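Local coordinates for vesicular integral-membrane protein VIP36 (Canis lupus familiaris, PDB 2DUR) that acts as a calcium-dependent cargo lectin of the early secretory pathway, binding high-mannose glycans and helping to transport and sort the glycoproteins that carry them, at residues N118-M132 with H142-A156. Sequence-based numbering, arbitrary orientation. Where two conformers were deposited one is given.
Sequences NDETTERVFPYISVM and HSKDGRWTELAGCTA. With CA (calcium ion), chain E; MAN (alpha-D-mannopyranose), chain C.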
ATOM      1  N   ASN A 118     -15.440 -10.167   3.725  1.00 19.71           N
ATOM      2  CA  ASN A 118     -15.398 -11.515   4.299  1.00 19.90           C
ATOM      3  C   ASN A 118     -16.286 -11.608   5.536  1.00 20.49           C
ATOM      4  O   ASN A 118     -16.785 -12.683   5.885  1.00 21.11           O
ATOM      5  CB  ASN A 118     -13.972 -11.854   4.695  1.00 19.09           C
ATOM      6  CG  ASN A 118     -13.069 -12.009   3.512  1.00 18.26           C
ATOM      7  OD1 ASN A 118     -12.521 -11.028   3.003  1.00 17.44           O
ATOM      8  ND2 ASN A 118     -12.892 -13.240   3.063  1.00 17.88           N
ATOM      9  N   ASP A 119     -16.443 -10.471   6.199  1.00 20.98           N
ATOM     10  CA  ASP A 119     -17.174 -10.388   7.460  1.00 21.96           C
ATOM     11  C   ASP A 119     -18.682 -10.398   7.246  1.00 22.77           C
ATOM     12  O   ASP A 119     -19.268  -9.427   6.730  1.00 22.27           O
ATOM     13  CB  ASP A 119     -16.730  -9.125   8.195  1.00 21.56           C
ATOM     14  CG  ASP A 119     -17.344  -8.973   9.562  1.00 23.50           C
ATOM     15  OD1 ASP A 119     -18.121  -9.856  10.008  1.00 23.60           O
ATOM     16  OD2 ASP A 119     -17.048  -7.926  10.183  1.00 23.75           O
ATOM     17  N   GLU A 120     -19.295 -11.500   7.668  1.00 23.80           N
ATOM     18  CA  GLU A 120     -20.735 -11.682   7.530  1.00 26.15           C
ATOM     19  C   GLU A 120     -21.549 -10.710   8.364  1.00 26.57           C
ATOM     20  O   GLU A 120     -22.731 -10.482   8.084  1.00 27.15           O
ATOM     21  CB  GLU A 120     -21.129 -13.119   7.859  1.00 26.97           C
ATOM     22  CG  GLU A 120     -20.736 -14.046   6.727  1.00 31.75           C
ATOM     23  CD  GLU A 120     -20.571 -15.486   7.149  1.00 39.46           C
ATOM     24  OE1 GLU A 120     -21.404 -16.310   6.706  1.00 41.86           O
ATOM     25  OE2 GLU A 120     -19.607 -15.801   7.899  1.00 43.43           O
ATOM     26  N   THR A 121     -20.928 -10.127   9.384  1.00 26.27           N
ATOM     27  CA  THR A 121     -21.622  -9.141  10.205  1.00 26.96           C
ATOM     28  C   THR A 121     -20.966  -7.760  10.117  1.00 26.89           C
ATOM     29  O   THR A 121     -21.041  -6.952  11.059  1.00 26.72           O
ATOM     30  CB  THR A 121     -21.731  -9.604  11.686  1.00 27.35           C
ATOM     31  OG1 THR A 121     -20.419  -9.781  12.235  1.00 27.77           O
ATOM     32  CG2 THR A 121     -22.532 -10.914  11.800  1.00 27.81           C
ATOM     33  N   THR A 122     -20.338  -7.481   8.975  1.00 26.63           N
ATOM     34  CA  THR A 122     -19.699  -6.189   8.758  1.00 27.72           C
ATOM     35  C   THR A 122     -20.651  -5.001   8.896  1.00 28.87           C
ATOM     36  O   THR A 122     -21.821  -5.090   8.519  1.00 29.14           O
ATOM     37  CB  THR A 122     -18.975  -6.119   7.386  1.00 27.30           C
ATOM     38  OG1 THR A 122     -18.203  -4.911   7.318  1.00 26.17           O
ATOM     39  CG2 THR A 122     -19.970  -6.170   6.199  1.00 26.16           C
ATOM     40  N   GLU A 123     -20.124  -3.908   9.451  1.00 30.17           N
ATOM     41  CA  GLU A 123     -20.806  -2.617   9.488  1.00 32.00           C
ATOM     42  C   GLU A 123     -20.197  -1.639   8.476  1.00 30.97           C
ATOM     43  O   GLU A 123     -20.523  -0.453   8.484  1.00 31.70           O
ATOM     44  CB  GLU A 123     -20.749  -2.006  10.903  1.00 32.09           C
ATOM     45  CG  GLU A 123     -21.488  -2.810  11.986  1.00 35.34           C
ATOM     46  CD  GLU A 123     -21.501  -2.108  13.348  1.00 35.91           C
ATOM     47  OE1 GLU A 123     -20.468  -1.502  13.728  1.00 41.77           O
ATOM     48  OE2 GLU A 123     -22.540  -2.169  14.050  1.00 42.05           O
ATOM     49  N   ARG A 124     -19.317  -2.143   7.612  1.00 29.95           N
ATOM     50  CA  ARG A 124     -18.631  -1.322   6.623  1.00 28.33           C
ATOM     51  C   ARG A 124     -19.196  -1.534   5.204  1.00 28.42           C
ATOM     52  O   ARG A 124     -19.727  -2.603   4.885  1.00 28.68           O
ATOM     53  CB  ARG A 124     -17.114  -1.583   6.678  1.00 28.34           C
ATOM     54  CG  ARG A 124     -16.488  -1.064   7.968  1.00 27.60           C
ATOM     55  CD  ARG A 124     -14.992  -1.379   8.155  1.00 26.89           C
ATOM     56  NE  ARG A 124     -14.770  -2.746   8.599  1.00 25.48           N
ATOM     57  CZ  ARG A 124     -13.578  -3.329   8.656  1.00 26.88           C
ATOM     58  NH1 ARG A 124     -12.494  -2.643   8.316  1.00 25.23           N
ATOM     59  NH2 ARG A 124     -13.472  -4.592   9.053  1.00 24.81           N
ATOM     60  N   VAL A 125     -19.069  -0.509   4.365  1.00 27.55           N
ATOM     61  CA  VAL A 125     -19.399  -0.598   2.945  1.00 26.55           C
ATOM     62  C   VAL A 125     -18.110  -0.789   2.126  1.00 25.54           C
ATOM     63  O   VAL A 125     -17.135  -0.085   2.339  1.00 24.90           O
ATOM     64  CB  VAL A 125     -20.155   0.658   2.462  1.00 27.01           C
ATOM     65  CG1 VAL A 125     -20.362   0.622   0.959  1.00 27.16           C
ATOM     66  CG2 VAL A 125     -21.500   0.786   3.204  1.00 28.10           C
ATOM     67  N   PHE A 126     -18.124  -1.736   1.191  1.00 24.50           N
ATOM     68  CA  PHE A 126     -16.932  -2.077   0.395  1.00 23.40           C
ATOM     69  C   PHE A 126     -17.001  -1.523  -1.044  1.00 23.51           C
ATOM     70  O   PHE A 126     -18.103  -1.224  -1.533  1.00 24.78           O
ATOM     71  CB  PHE A 126     -16.690  -3.606   0.414  1.00 23.29           C
ATOM     72  CG  PHE A 126     -16.141  -4.096   1.722  1.00 23.37           C
ATOM     73  CD1 PHE A 126     -16.922  -4.058   2.873  1.00 23.78           C
ATOM     74  CD2 PHE A 126     -14.820  -4.542   1.815  1.00 24.01           C
ATOM     75  CE1 PHE A 126     -16.404  -4.474   4.114  1.00 25.41           C
ATOM     76  CE2 PHE A 126     -14.287  -4.955   3.044  1.00 24.38           C
ATOM     77  CZ  PHE A 126     -15.079  -4.926   4.196  1.00 24.36           C
ATOM     78  N   PRO A 127     -15.839  -1.367  -1.712  1.00 22.37           N
ATOM     79  CA  PRO A 127     -14.487  -1.586  -1.184  1.00 20.80           C
ATOM     80  C   PRO A 127     -14.113  -0.654  -0.034  1.00 20.09           C
ATOM     81  O   PRO A 127     -14.659   0.445   0.094  1.00 19.63           O
ATOM     82  CB  PRO A 127     -13.583  -1.312  -2.378  1.00 21.07           C
ATOM     83  CG  PRO A 127     -14.491  -1.552  -3.578  1.00 21.33           C
ATOM     84  CD  PRO A 127     -15.793  -0.985  -3.135  1.00 22.19           C
ATOM     85  N   TYR A 128     -13.175  -1.096   0.794  1.00 18.99           N
ATOM     86  CA  TYR A 128     -12.860  -0.359   2.018  1.00 18.29           C
ATOM     87  C   TYR A 128     -11.339  -0.243   2.122  1.00 18.45           C
ATOM     88  O   TYR A 128     -10.615  -1.257   2.053  1.00 17.70           O
ATOM     89  CB  TYR A 128     -13.474  -1.078   3.257  1.00 18.57           C
ATOM     90  CG  TYR A 128     -13.455  -0.230   4.505  1.00 19.25           C
ATOM     91  CD1 TYR A 128     -14.472   0.691   4.766  1.00 19.67           C
ATOM     92  CD2 TYR A 128     -12.398  -0.322   5.420  1.00 19.12           C
ATOM     93  CE1 TYR A 128     -14.440   1.474   5.902  1.00 17.75           C
ATOM     94  CE2 TYR A 128     -12.361   0.476   6.561  1.00 18.70           C
ATOM     95  CZ  TYR A 128     -13.385   1.368   6.794  1.00 19.60           C
ATOM     96  OH  TYR A 128     -13.365   2.172   7.914  1.00 19.24           O
ATOM     97  N   ILE A 129     -10.870   0.989   2.273  1.00 17.23           N
ATOM     98  CA  ILE A 129      -9.446   1.266   2.377  1.00 16.41           C
ATOM     99  C   ILE A 129      -9.158   1.536   3.842  1.00 16.67           C
ATOM    100  O   ILE A 129      -9.802   2.367   4.461  1.00 15.92           O
ATOM    101  CB  ILE A 129      -9.041   2.542   1.562  1.00 16.58           C
ATOM    102  CG1 ILE A 129      -9.295   2.303   0.065  1.00 16.12           C
ATOM    103  CG2 ILE A 129      -7.581   2.925   1.814  1.00 17.22           C
ATOM    104  CD1 ILE A 129      -8.961   3.525  -0.802  1.00 16.75           C
ATOM    105  N   SER A 130      -8.177   0.843   4.402  1.00 16.28           N
ATOM    106  CA  SER A 130      -7.863   1.046   5.822  1.00 16.07           C
ATOM    107  C   SER A 130      -6.364   1.016   6.056  1.00 15.92           C
ATOM    108  O   SER A 130      -5.604   0.620   5.185  1.00 15.61           O
ATOM    109  CB  SER A 130      -8.596   0.016   6.692  1.00 16.93           C
ATOM    110  OG  SER A 130      -8.139  -1.304   6.428  1.00 17.24           O
ATOM    111  N   VAL A 131      -5.930   1.495   7.219  1.00 15.32           N
ATOM    112  CA  VAL A 131      -4.518   1.422   7.564  1.00 15.17           C
ATOM    113  C   VAL A 131      -4.343   0.564   8.833  1.00 14.70           C
ATOM    114  O   VAL A 131      -5.231   0.515   9.679  1.00 14.49           O
ATOM    115  CB  VAL A 131      -3.889   2.812   7.769  1.00 16.14           C
ATOM    116  CG1 VAL A 131      -3.739   3.519   6.413  1.00 18.82           C
ATOM    117  CG2 VAL A 131      -4.723   3.663   8.769  1.00 16.94           C
ATOM    118  N   MET A 132      -3.176  -0.045   8.948  1.00 14.28           N
ATOM    119  CA  MET A 132      -2.814  -0.879  10.092  1.00 14.70           C
ATOM    120  C   MET A 132      -1.345  -0.631  10.395  1.00 14.82           C
ATOM    121  O   MET A 132      -0.533  -0.558   9.479  1.00 16.34           O
ATOM    122  CB  MET A 132      -3.081  -2.359   9.761  1.00 15.41           C
ATOM    123  CG  MET A 132      -2.624  -3.321  10.870  1.00 15.64           C
ATOM    124  SD  MET A 132      -3.175  -4.970  10.370  1.00 16.88           S
ATOM    125  CE  MET A 132      -2.432  -5.929  11.695  1.00 16.64           C
ATOM    126  N   HIS A 142      -8.231 -11.916   8.337  1.00 18.53           N
ATOM    127  CA  HIS A 142      -8.734 -11.772   6.957  1.00 18.34           C
ATOM    128  C   HIS A 142     -10.227 -12.048   6.891  1.00 18.43           C
ATOM    129  O   HIS A 142     -10.987 -11.357   6.214  1.00 17.88           O
ATOM    130  CB  HIS A 142      -7.953 -12.702   6.030  1.00 19.67           C
ATOM    131  CG  HIS A 142      -8.484 -12.713   4.631  1.00 22.43           C
ATOM    132  ND1 HIS A 142      -8.126 -11.769   3.693  1.00 25.46           N
ATOM    133  CD2 HIS A 142      -9.392 -13.514   4.029  1.00 24.04           C
ATOM    134  CE1 HIS A 142      -8.770 -12.006   2.564  1.00 24.09           C
ATOM    135  NE2 HIS A 142      -9.551 -13.053   2.745  1.00 24.38           N
ATOM    136  N   SER A 143     -10.664 -13.047   7.651  1.00 18.94           N
ATOM    137  CA  SER A 143     -12.082 -13.415   7.665  1.00 19.49           C
ATOM    138  C   SER A 143     -13.021 -12.317   8.190  1.00 18.88           C
ATOM    139  O   SER A 143     -14.234 -12.373   7.945  1.00 19.97           O
ATOM    140  CB  SER A 143     -12.265 -14.687   8.496  1.00 20.15           C
ATOM    141  OG  SER A 143     -12.213 -14.398   9.886  1.00 21.54           O
ATOM    142  N   LYS A 144     -12.488 -11.344   8.943  1.00 18.11           N
ATOM    143  CA  LYS A 144     -13.281 -10.229   9.456  1.00 18.59           C
ATOM    144  C   LYS A 144     -12.824  -8.896   8.860  1.00 17.79           C
ATOM    145  O   LYS A 144     -13.069  -7.827   9.422  1.00 17.62           O
ATOM    146  CB  LYS A 144     -13.302 -10.209  11.010  1.00 19.21           C
ATOM    147  CG  LYS A 144     -13.831 -11.526  11.624  1.00 20.44           C
ATOM    148  CD  LYS A 144     -15.349 -11.697  11.444  1.00 24.33           C
ATOM    149  CE  LYS A 144     -16.117 -10.846  12.444  1.00 23.92           C
ATOM    150  NZ  LYS A 144     -17.627 -11.020  12.337  1.00 24.06           N
ATOM    151  N   ASP A 145     -12.164  -8.977   7.694  1.00 17.55           N
ATOM    152  CA  ASP A 145     -11.659  -7.786   6.994  1.00 16.92           C
ATOM    153  C   ASP A 145     -10.815  -6.897   7.925  1.00 16.53           C
ATOM    154  O   ASP A 145     -10.880  -5.655   7.867  1.00 16.66           O
ATOM    155  CB  ASP A 145     -12.823  -6.974   6.399  1.00 17.01           C
ATOM    156  CG  ASP A 145     -13.759  -7.837   5.564  1.00 17.17           C
ATOM    157  OD1 ASP A 145     -14.951  -7.920   5.901  1.00 18.19           O
ATOM    158  OD2 ASP A 145     -13.282  -8.493   4.636  1.00 16.74           O
ATOM    159  N   GLY A 146     -10.049  -7.543   8.800  1.00 16.52           N
ATOM    160  CA  GLY A 146      -9.175  -6.829   9.726  1.00 17.95           C
ATOM    161  C   GLY A 146      -9.858  -5.939  10.734  1.00 17.54           C
ATOM    162  O   GLY A 146      -9.278  -4.967  11.187  1.00 17.69           O
ATOM    163  N   ARG A 147     -11.094  -6.294  11.098  1.00 18.00           N
ATOM    164  CA  ARG A 147     -11.895  -5.483  11.988  1.00 20.09           C
ATOM    165  C   ARG A 147     -11.136  -5.042  13.248  1.00 19.29           C
ATOM    166  O   ARG A 147     -11.176  -3.862  13.634  1.00 21.16           O
ATOM    167  CB  ARG A 147     -13.142  -6.241  12.419  1.00 20.79           C
ATOM    168  CG  ARG A 147     -14.099  -5.310  13.163  1.00 23.82           C
ATOM    169  CD  ARG A 147     -15.123  -6.029  13.938  1.00 29.17           C
ATOM    170  NE  ARG A 147     -16.176  -6.467  13.044  1.00 30.69           N
ATOM    171  CZ  ARG A 147     -17.270  -7.094  13.437  1.00 32.28           C
ATOM    172  NH1 ARG A 147     -17.448  -7.366  14.717  1.00 32.60           N
ATOM    173  NH2 ARG A 147     -18.166  -7.473  12.536  1.00 28.93           N
ATOM    174  N   TRP A 148     -10.446  -5.993  13.859  1.00 18.49           N
ATOM    175  CA  TRP A 148      -9.919  -5.791  15.213  1.00 17.70           C
ATOM    176  C   TRP A 148      -8.648  -4.956  15.230  1.00 17.93           C
ATOM    177  O   TRP A 148      -8.239  -4.497  16.277  1.00 19.08           O
ATOM    178  CB  TRP A 148      -9.605  -7.146  15.870  1.00 18.96           C
ATOM    179  CG  TRP A 148     -10.496  -8.266  15.471  1.00 18.96           C
ATOM    180  CD1 TRP A 148     -10.155  -9.345  14.700  1.00 19.58           C
ATOM    181  CD2 TRP A 148     -11.881  -8.431  15.803  1.00 20.19           C
ATOM    182  NE1 TRP A 148     -11.236 -10.172  14.548  1.00 21.21           N
ATOM    183  CE2 TRP A 148     -12.310  -9.630  15.202  1.00 19.37           C
ATOM    184  CE3 TRP A 148     -12.802  -7.681  16.565  1.00 19.52           C
ATOM    185  CZ2 TRP A 148     -13.640 -10.110  15.317  1.00 19.51           C
ATOM    186  CZ3 TRP A 148     -14.130  -8.162  16.689  1.00 21.43           C
ATOM    187  CH2 TRP A 148     -14.518  -9.366  16.075  1.00 20.09           C
ATOM    188  N   THR A 149      -8.045  -4.763  14.060  1.00 16.74           N
ATOM    189  CA  THR A 149      -6.757  -4.064  13.957  1.00 16.64           C
ATOM    190  C   THR A 149      -6.815  -2.817  13.058  1.00 17.35           C
ATOM    191  O   THR A 149      -5.780  -2.251  12.732  1.00 17.90           O
ATOM    192  CB  THR A 149      -5.644  -5.013  13.487  1.00 16.57           C
ATOM    193  OG1 THR A 149      -6.027  -5.679  12.274  1.00 16.55           O
ATOM    194  CG2 THR A 149      -5.345  -6.066  14.569  1.00 17.30           C
ATOM    195  N   GLU A 150      -8.018  -2.422  12.656  1.00 17.83           N
ATOM    196  CA  GLU A 150      -8.177  -1.196  11.848  1.00 18.79           C
ATOM    197  C   GLU A 150      -7.852   0.047  12.671  1.00 18.63           C
ATOM    198  O   GLU A 150      -8.451   0.268  13.720  1.00 19.55           O
ATOM    199  CB  GLU A 150      -9.614  -1.088  11.328  1.00 18.73           C
ATOM    200  CG  GLU A 150      -9.847   0.241  10.563  1.00 20.76           C
ATOM    201  CD  GLU A 150     -11.290   0.483  10.134  1.00 21.35           C
ATOM    202  OE1 GLU A 150     -12.138  -0.415  10.276  1.00 24.73           O
ATOM    203  OE2 GLU A 150     -11.574   1.595   9.660  1.00 22.76           O
ATOM    204  N   LEU A 151      -6.898   0.851  12.202  1.00 17.96           N
ATOM    205  CA  LEU A 151      -6.604   2.141  12.827  1.00 19.41           C
ATOM    206  C   LEU A 151      -7.587   3.208  12.353  1.00 19.23           C
ATOM    207  O   LEU A 151      -8.082   4.038  13.144  1.00 20.39           O
ATOM    208  CB  LEU A 151      -5.189   2.581  12.462  1.00 20.78           C
ATOM    209  CG  LEU A 151      -4.038   2.716  13.421  1.00 25.23           C
ATOM    210  CD1 LEU A 151      -2.908   3.365  12.664  1.00 23.59           C
ATOM    211  CD2 LEU A 151      -4.424   3.566  14.655  1.00 26.95           C
ATOM    212  N   ALA A 152      -7.845   3.204  11.045  1.00 17.63           N
ATOM    213  CA  ALA A 152      -8.756   4.160  10.404  1.00 17.43           C
ATOM    214  C   ALA A 152      -9.039   3.642   9.001  1.00 17.22           C
ATOM    215  O   ALA A 152      -8.308   2.798   8.503  1.00 16.68           O
ATOM    216  CB  ALA A 152      -8.148   5.557  10.330  1.00 18.30           C
ATOM    217  N   GLY A 153     -10.096   4.130   8.377  1.00 17.33           N
ATOM    218  CA  GLY A 153     -10.407   3.685   7.018  1.00 17.52           C
ATOM    219  C   GLY A 153     -11.564   4.461   6.421  1.00 18.79           C
ATOM    220  O   GLY A 153     -12.128   5.369   7.058  1.00 18.07           O
ATOM    221  N   CYS A 154     -11.874   4.133   5.178  1.00 18.82           N
ATOM    222  CA  CYS A 154     -12.981   4.781   4.478  1.00 20.58           C
ATOM    223  C   CYS A 154     -13.477   3.858   3.381  1.00 20.01           C
ATOM    224  O   CYS A 154     -12.720   3.059   2.851  1.00 19.95           O
ATOM    225  CB  CYS A 154     -12.546   6.138   3.887  1.00 21.49           C
ATOM    226  SG  CYS A 154     -11.656   6.048   2.291  1.00 25.61           S
ATOM    227  N   THR A 155     -14.757   3.962   3.053  1.00 20.51           N
ATOM    228  CA  THR A 155     -15.254   3.290   1.853  0.60 21.27           C
ATOM    229  C   THR A 155     -14.767   4.059   0.613  1.00 21.05           C
ATOM    230  O   THR A 155     -14.631   5.293   0.632  1.00 21.31           O
ATOM    231  CB  THR A 155     -16.793   3.085   1.885  0.60 21.63           C
ATOM    232  OG1 THR A 155     -17.199   2.286   0.758  0.60 22.00           O
ATOM    233  CG2 THR A 155     -17.538   4.412   1.896  0.60 22.67           C
ATOM    234  N   ALA A 156     -14.441   3.318  -0.449  1.00 21.45           N
ATOM    235  CA  ALA A 156     -13.894   3.925  -1.680  1.00 21.79           C
ATOM    236  C   ALA A 156     -14.265   3.119  -2.919  1.00 22.98           C
ATOM    237  O   ALA A 156     -14.054   1.909  -2.964  1.00 22.59           O
ATOM    238  CB  ALA A 156     -12.364   4.088  -1.588  1.00 22.52           C
TER
HETATM  239 CA    CA E   1     -11.900  -8.751   2.730  1.00 17.68          CA
HETATM  240  C1  MAN C   1     -11.567 -18.101  -0.111  1.00 26.25           C
HETATM  241  C2  MAN C   1     -10.590 -17.717   0.998  1.00 24.99           C
HETATM  242  C3  MAN C   1     -10.866 -16.289   1.493  1.00 26.26           C
HETATM  243  C4  MAN C   1     -10.968 -15.292   0.328  1.00 21.81           C
HETATM  244  C5  MAN C   1     -12.084 -15.782  -0.579  1.00 22.16           C
HETATM  245  C6  MAN C   1     -12.336 -14.820  -1.741  1.00 19.03           C
HETATM  246  O1  MAN C   1     -12.828 -18.460   0.448  1.00 22.34           O
HETATM  247  O2  MAN C   1      -9.283 -17.775   0.481  1.00 27.50           O
HETATM  248  O3  MAN C   1      -9.861 -15.899   2.416  1.00 26.71           O
HETATM  249  O4  MAN C   1     -11.246 -13.980   0.764  1.00 20.85           O
HETATM  250  O5  MAN C   1     -11.667 -17.048  -1.070  1.00 22.49           O
HETATM  251  O6  MAN C   1     -11.236 -14.830  -2.626  1.00 17.96           O
HETATM  252  O   HOH W   1     -15.877  -6.117   8.023  1.00 27.88           O
HETATM  253  O   HOH W   2      -9.588  -3.121   8.121  1.00 28.74           O
HETATM  254  O   HOH W   3     -10.057  -9.397   4.198  1.00 17.67           O
HETATM  255  O   HOH W   4     -10.736  -9.579   0.753  1.00 17.18           O
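N118 and D145 meet at the calcium ion, which the asparagine OD1 and the aspartate OD2 each bind at 2.4 Å, with their amide and carboxylate planes 52° apart. D114 and Y116 complete the protein ligands, beside two waters. The D145 carboxylate is held from the 118-132 side as well: the backbone N of N118 reaches the syn lone pair of OD2, while N of D119 comes to OD1 from above the carboxylate plane. On its other branch N118 sends ND2 to mannose O4 (2.9 Å), which also accepts an almost straight bond from H142 NE2 at 2.8 Å, in the plane of the imidazole ring.

Next to N118, D119 turns its CG anti to the backbone N (chi1 -176°) and faces two cations of the 142-156 segment, K144 and R147, in a salt-bridge network. K144 NZ forms a salt bridge with D119 OD1 at 2.7 Å, from above the carboxylate plane, whereas R147 NH2 forms one with OD2 at 2.6 Å, on its syn lone pair. OD1 also closes an Asx turn with the backbone N of T121. R124, bent at chi3, gives NH2 to D145 O in a hydrogen bond from above the carbonyl plane and pairs NH1 with E150 OE1 in a salt bridge, its guanidinium nearly parallel to that carboxylate (18°). Its CD rests on one face of the Y128 ring and C154 O on the opposite face, while Y128 OH donates to E150 OE2 at 2.6 Å.

From there Y128-S130 pairs antiparallel with G153-T155, in the edge strand 152-155 of the seven-stranded sheet of this L-type lectin domain. G153 lets the tyrosine ring lie close over the strand. Because N118 binds both metal and sugar, and D145 is fixed by backbone N-H groups, calcium probably orients the amide for mannose, consistent with calcium-dependent recognition.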